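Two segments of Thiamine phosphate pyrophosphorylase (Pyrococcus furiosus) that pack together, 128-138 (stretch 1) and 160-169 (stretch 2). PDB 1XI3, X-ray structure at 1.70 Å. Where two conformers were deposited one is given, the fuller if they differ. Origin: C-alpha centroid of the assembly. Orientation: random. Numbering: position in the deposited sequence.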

# COMPACT_ATOMS: atom_id res chain seq x y z
N GLY A 128 1.61 -6.91 -20.26
CA GLY A 128 0.63 -7.93 -19.86
C GLY A 128 -0.60 -7.44 -19.11
O GLY A 128 -1.25 -8.23 -18.41
N ALA A 129 -0.96 -6.16 -19.25
CA ALA A 129 -2.21 -5.66 -18.70
C ALA A 129 -3.34 -6.50 -19.25
O ALA A 129 -3.32 -6.92 -20.42
CB ALA A 129 -2.41 -4.22 -19.06
N ASP A 130 -4.35 -6.74 -18.41
CA ASP A 130 -5.55 -7.44 -18.85
C ASP A 130 -6.59 -6.54 -19.49
O ASP A 130 -7.34 -6.98 -20.36
CB ASP A 130 -6.16 -8.19 -17.65
CG ASP A 130 -5.24 -9.26 -17.14
OD1 ASP A 130 -4.74 -9.17 -16.01
OD2 ASP A 130 -4.98 -10.21 -17.92
N TYR A 131 -6.66 -5.29 -19.05
CA TYR A 131 -7.49 -4.29 -19.71
C TYR A 131 -6.87 -2.94 -19.51
O TYR A 131 -5.95 -2.77 -18.71
CB TYR A 131 -8.96 -4.30 -19.20
CG TYR A 131 -9.14 -3.78 -17.79
CD1 TYR A 131 -8.94 -4.61 -16.67
CD2 TYR A 131 -9.45 -2.45 -17.56
CE1 TYR A 131 -9.08 -4.12 -15.37
CE2 TYR A 131 -9.58 -1.95 -16.26
CZ TYR A 131 -9.37 -2.78 -15.17
OH TYR A 131 -9.48 -2.24 -13.90
N LEU A 132 -7.38 -1.99 -20.28
CA LEU A 132 -6.91 -0.61 -20.23
C LEU A 132 -8.02 0.28 -19.76
O LEU A 132 -9.18 0.14 -20.18
CB LEU A 132 -6.49 -0.09 -21.62
CG LEU A 132 -5.41 -0.90 -22.32
CD1 LEU A 132 -5.05 -0.21 -23.64
CD2 LEU A 132 -4.19 -1.03 -21.46
N GLY A 133 -7.66 1.24 -18.90
CA GLY A 133 -8.47 2.41 -18.63
C GLY A 133 -7.88 3.56 -19.46
O GLY A 133 -6.90 4.14 -19.05
N ALA A 134 -8.52 3.86 -20.58
CA ALA A 134 -7.98 4.88 -21.55
C ALA A 134 -8.69 6.18 -21.35
O ALA A 134 -9.92 6.27 -21.47
CB ALA A 134 -8.13 4.39 -22.98
N GLY A 135 -7.95 7.24 -20.99
CA GLY A 135 -8.54 8.54 -20.80
C GLY A 135 -7.46 9.62 -20.69
O GLY A 135 -6.32 9.35 -20.94
N SER A 136 -7.83 10.82 -20.26
CA SER A 136 -9.18 11.24 -20.00
C SER A 136 -9.85 11.57 -21.33
O SER A 136 -9.29 12.29 -22.16
CB SER A 136 -9.18 12.47 -19.11
OG SER A 136 -10.48 12.74 -18.65
N VAL A 137 -11.04 11.02 -21.57
CA VAL A 137 -11.70 11.31 -22.85
C VAL A 137 -11.99 12.84 -22.96
O VAL A 137 -11.68 13.50 -24.00
CB VAL A 137 -13.00 10.53 -23.03
CG1 VAL A 137 -13.62 10.80 -24.38
CG2 VAL A 137 -12.72 9.04 -22.89
N PHE A 138 -12.57 13.36 -21.89
CA PHE A 138 -12.90 14.78 -21.76
C PHE A 138 -12.27 15.31 -20.46
O PHE A 138 -11.87 14.54 -19.58
CB PHE A 138 -14.41 14.97 -21.71
CG PHE A 138 -15.16 14.28 -22.81
CD1 PHE A 138 -15.91 13.15 -22.55
CD2 PHE A 138 -15.15 14.80 -24.10
CE1 PHE A 138 -16.64 12.53 -23.55
CE2 PHE A 138 -15.86 14.16 -25.12
CZ PHE A 138 -16.60 13.04 -24.84
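Stretch 2, residues 160-169: SVKIPVVAIG

Six backbone hydrogen bonds fix stretch 2 alongside stretch 1, and four of them form the ladder of a parallel sheet. L132 N donates to P164 O at 2.9 Å, and L132 O accepts from V166 N at 2.8 Å, nearly straight at 174°. Two residues on, A134 N donates to V166 O at 2.9 Å, and A134 O accepts from I168 N at 3.0 Å. The alternation is that of parallel strands: L132 and A134 turn both N and O toward stretch 2, whereas P164, V166 and I168 carry the answering groups. Proline has no amide hydrogen, but P164 needs only its carbonyl here, so it suits the start of the ladder.

Beyond the ladder the pairing continues in a different form. The peptide bond before S136 is cis, and V137 N, rather than S136 N, donates to I168 O at 2.9 Å; F138 N then donates to G169 O at 3.0 Å. The hydroxyl of S136 turns back within its own stretch, OG giving a very short 2.5 Å hydrogen bond to F138 O. That hydroxyl also lies against G169, with S136 OG 3.1 Å from G169 CA. Glycine fits doubly: its phi/psi of 112/107 would jam a CB against the preceding carbonyl, and such a CB would fall 1.9 Å from S136 OG.

Both segments are extended, with phi/psi values in the beta region through 131-134 and 165-168. The strands run in the same direction, their axes crossing at -30° and approaching to 4.6 Å. L132 faces V165, G133 faces V166 and A134 faces A167, with CA-CA distances of 4.8 to 5.1 Å. Weaker CA-H...O contacts fill in between the bonds, such as G133 CA to V166 O at 3.4 Å.

Side chains alternate between the sheet's two faces. L132, A134, V165 and A167 share one: A134 CB lies 3.8 Å from V165 CG1, small methyl against branched valine, while L132 CD2 reaches I163 CD1 at 3.6 Å and L132 CD1 meets V161 CG2 at 4.1 Å. The long leucine thus extends the apolar contact back into the loop before the second strand. V166 and I168 point to the other face, where G133 adds no side chain; I168 CG2 comes within 4.2 Å of G133 C. At the margins, Y131 CB packs on P164 CB at 4.0 Å, and V137 CG2 touches A167 CB at 4.0 Å, a compact apolar pair beside the last bonds.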

# COMPACT_ATOMS: atom_id res chain seq x y z
N SER A 160 -5.88 -0.14 -31.95
CA SER A 160 -4.50 -0.54 -31.88
C SER A 160 -4.18 -1.65 -30.91
O SER A 160 -3.09 -2.22 -30.98
CB SER A 160 -3.63 0.67 -31.55
OG SER A 160 -3.87 1.74 -32.46
N VAL A 161 -5.11 -1.97 -30.01
CA VAL A 161 -4.86 -3.02 -29.01
C VAL A 161 -5.90 -4.11 -29.10
O VAL A 161 -6.98 -3.90 -29.63
CB VAL A 161 -4.84 -2.46 -27.55
CG1 VAL A 161 -3.87 -1.33 -27.43
CG2 VAL A 161 -6.23 -2.05 -27.09
N LYS A 162 -5.56 -5.28 -28.55
CA LYS A 162 -6.42 -6.47 -28.61
C LYS A 162 -7.12 -6.78 -27.29
O LYS A 162 -8.07 -7.56 -27.26
CB LYS A 162 -5.57 -7.67 -29.01
CG LYS A 162 -4.94 -7.50 -30.37
N ILE A 163 -6.62 -6.18 -26.20
CA ILE A 163 -7.24 -6.35 -24.88
C ILE A 163 -8.40 -5.36 -24.69
O ILE A 163 -8.52 -4.34 -25.40
CB ILE A 163 -6.22 -6.16 -23.72
CG1 ILE A 163 -5.48 -4.80 -23.81
CG2 ILE A 163 -5.21 -7.30 -23.69
CD1 ILE A 163 -4.64 -4.46 -22.62
N PRO A 164 -9.33 -5.67 -23.74
CA PRO A 164 -10.43 -4.77 -23.51
C PRO A 164 -10.01 -3.37 -23.11
O PRO A 164 -9.01 -3.19 -22.41
CB PRO A 164 -11.20 -5.41 -22.38
CG PRO A 164 -10.84 -6.86 -22.46
CD PRO A 164 -9.43 -6.88 -22.92
N VAL A 165 -10.80 -2.41 -23.56
CA VAL A 165 -10.58 -0.99 -23.28
C VAL A 165 -11.83 -0.41 -22.63
O VAL A 165 -12.94 -0.50 -23.19
CB VAL A 165 -10.24 -0.20 -24.57
CG1 VAL A 165 -10.02 1.30 -24.24
CG2 VAL A 165 -9.07 -0.83 -25.31
N VAL A 166 -11.65 0.20 -21.44
CA VAL A 166 -12.67 0.95 -20.75
C VAL A 166 -12.32 2.43 -20.89
O VAL A 166 -11.21 2.85 -20.53
CB VAL A 166 -12.73 0.56 -19.27
CG1 VAL A 166 -13.79 1.34 -18.58
CG2 VAL A 166 -13.00 -0.94 -19.14
N ALA A 167 -13.23 3.22 -21.44
CA ALA A 167 -13.03 4.68 -21.55
C ALA A 167 -13.21 5.30 -20.18
O ALA A 167 -14.07 4.86 -19.42
CB ALA A 167 -14.06 5.30 -22.50
N ILE A 168 -12.45 6.37 -19.87
CA ILE A 168 -12.62 7.07 -18.64
C ILE A 168 -12.36 8.56 -18.82
O ILE A 168 -11.52 8.96 -19.64
CB ILE A 168 -11.68 6.49 -17.52
CG1 ILE A 168 -12.07 7.08 -16.16
CG2 ILE A 168 -10.22 6.69 -17.86
CD1 ILE A 168 -11.43 6.45 -14.97
N GLY A 169 -13.09 9.36 -18.05
CA GLY A 169 -12.78 10.76 -17.88
C GLY A 169 -13.82 11.67 -18.48
O GLY A 169 -13.93 11.78 -19.71